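PDB 4P4P: DNA polymerase beta from Leishmania infantum, which catalyses template-directed addition of deoxynucleotides to a DNA primer end as a family X polymerase and probably fills gaps during base excision repair. Local coordinates for a contact of chain A with DNA. Numbering follows the deposited sequence.

A contact of chain A with DNA. Residues 196, 198, 245, 271, 273, 275. With nucleotides of chain B.
OP1 of the DC6 phosphate is gripped by Arg271 twice, directly and through water, beside the catalytic aspartates of the palm of this family X polymerase. NH2 of Arg271 donates to DC6 OP1 at 2.8 Å, nearly straight (161° at the hydrogen) and close to the guanidinium plane; as guanidinium and phosphate carry opposite charges, the pair is also a salt bridge. NE of the same group meets water 1, and that water lies 2.7 Å from DC6 OP1, closing a ring at the guanidinium edge. Bends at chi2 (-80°) and chi3 (-71°) fold the Arg271 chain, which helps bring this edge to the phosphate. As second shell, Asp273 OD1 accepts from both NH1 and NH2, each at 2.9 Å; NH2 arrives on the syn side, NH1 from above the carboxylate plane, and the paired bonds should restrain rotation of the guanidinium.

The next phosphate, of DT7, sits against the acidic triad Asp196, Asp198 and Asp273. OD2 of Asp196 comes within 2.7 Å of DT7 OP2, an approach of two acceptors, so a close contact and not a hydrogen bond; a metal ion held by these aspartates, as is usual in the family, could bridge such a pair. OD2 of Asp198 instead touches the sugar carbon C5' of DT7. On the DC6 sugar side, Arg275, extended from CG to NE, brings NH1 and NH2 towards DT7 OP1, both weak bonds, NH2 at 3.4 Å. Its positive charge may partly offset the crowded negative charge. NH2 also reaches water 2, which is 2.7 Å from O2 of the paired DC6 base, giving a water-mediated minor-groove contact.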
# COMPACT_ATOMS: atom_id res chain seq x y z
N ASP A 196 -4.05 5.63 8.07
CA ASP A 196 -2.95 4.70 8.26
C ASP A 196 -1.58 5.31 8.02
O ASP A 196 -1.46 6.50 7.73
CB ASP A 196 -3.12 3.43 7.41
CG ASP A 196 -3.00 3.71 5.91
OD1 ASP A 196 -2.71 4.86 5.53
OD2 ASP A 196 -3.20 2.76 5.11
N ASP A 198 1.59 4.79 5.66
CA ASP A 198 1.77 4.18 4.35
C ASP A 198 3.20 4.48 3.87
O ASP A 198 3.51 5.58 3.41
CB ASP A 198 0.64 4.70 3.44
CG ASP A 198 1.00 4.75 1.97
OD1 ASP A 198 1.86 3.98 1.51
OD2 ASP A 198 0.37 5.58 1.28
N MET A 245 1.34 -5.55 5.47
CA MET A 245 0.20 -4.83 6.04
C MET A 245 -0.04 -5.34 7.46
O MET A 245 -0.19 -6.54 7.67
CB MET A 245 -1.07 -5.06 5.21
CG MET A 245 -0.95 -4.55 3.77
SD MET A 245 -2.53 -4.48 2.88
CE MET A 245 -3.02 -6.20 2.92
N ARG A 271 -2.89 1.13 11.56
CA ARG A 271 -2.62 0.39 10.34
C ARG A 271 -1.30 0.90 9.74
O ARG A 271 -1.12 2.10 9.54
CB ARG A 271 -3.76 0.53 9.35
CG ARG A 271 -4.95 -0.39 9.68
CD ARG A 271 -4.67 -1.82 9.19
NE ARG A 271 -4.71 -1.89 7.73
CZ ARG A 271 -3.64 -1.95 6.95
NH1 ARG A 271 -2.43 -1.97 7.49
NH2 ARG A 271 -3.77 -2.01 5.63
N ASP A 273 1.27 0.08 6.45
CA ASP A 273 1.64 -0.62 5.23
C ASP A 273 3.08 -0.27 4.90
O ASP A 273 3.49 0.87 5.04
CB ASP A 273 0.73 -0.23 4.06
CG ASP A 273 -0.67 -0.80 4.19
OD1 ASP A 273 -0.90 -1.65 5.08
OD2 ASP A 273 -1.54 -0.42 3.38
N ARG A 275 5.79 -0.92 1.68
CA ARG A 275 6.10 -1.49 0.37
C ARG A 275 7.58 -1.32 0.02
O ARG A 275 8.16 -0.24 0.16
CB ARG A 275 5.20 -0.88 -0.70
CG ARG A 275 3.73 -1.24 -0.52
CD ARG A 275 2.86 -0.45 -1.47
NE ARG A 275 1.43 -0.75 -1.35
CZ ARG A 275 0.61 -0.14 -0.49
NH1 ARG A 275 1.08 0.78 0.35
NH2 ARG A 275 -0.67 -0.47 -0.48
P DC B 6 -6.95 -1.74 3.34
OP1 DC B 6 -6.35 -1.46 4.66
OP2 DC B 6 -8.33 -1.30 3.04
O5' DC B 6 -6.02 -1.15 2.17
C5' DC B 6 -4.60 -1.14 2.32
C4' DC B 6 -3.95 -0.46 1.13
O4' DC B 6 -4.11 -1.31 -0.02
C3' DC B 6 -4.63 0.83 0.67
O3' DC B 6 -4.47 1.89 1.60
C2' DC B 6 -4.00 0.99 -0.70
C1' DC B 6 -4.14 -0.47 -1.16
N1 DC B 6 -5.34 -0.79 -1.99
C2 DC B 6 -5.13 -0.75 -3.37
O2 DC B 6 -4.01 -0.43 -3.78
N3 DC B 6 -6.15 -1.05 -4.20
C4 DC B 6 -7.35 -1.38 -3.72
N4 DC B 6 -8.29 -1.65 -4.63
C5 DC B 6 -7.59 -1.44 -2.31
C6 DC B 6 -6.56 -1.14 -1.49
P DT B 7 -3.20 2.88 1.54
OP1 DT B 7 -1.97 2.06 1.45
OP2 DT B 7 -3.34 3.85 2.66
O5' DT B 7 -3.41 3.71 0.18
C5' DT B 7 -2.41 4.63 -0.22
C4' DT B 7 -2.57 4.98 -1.68
O4' DT B 7 -3.00 3.82 -2.43
C3' DT B 7 -3.65 6.01 -1.97
O3' DT B 7 -3.14 7.29 -1.68
C2' DT B 7 -3.85 5.80 -3.47
C1' DT B 7 -3.53 4.31 -3.65
N1 DT B 7 -4.74 3.54 -3.97
C2 DT B 7 -4.88 3.11 -5.26
O2 DT B 7 -4.04 3.32 -6.11
N3 DT B 7 -6.03 2.40 -5.49
C4 DT B 7 -7.03 2.11 -4.58
O4 DT B 7 -8.03 1.48 -4.90
C5 DT B 7 -6.83 2.61 -3.25
C7 DT B 7 -7.85 2.37 -2.17
C6 DT B 7 -5.70 3.30 -3.01
O HOH W 1 -7.56 -1.80 7.05
O HOH W 2 -1.79 -1.65 -2.90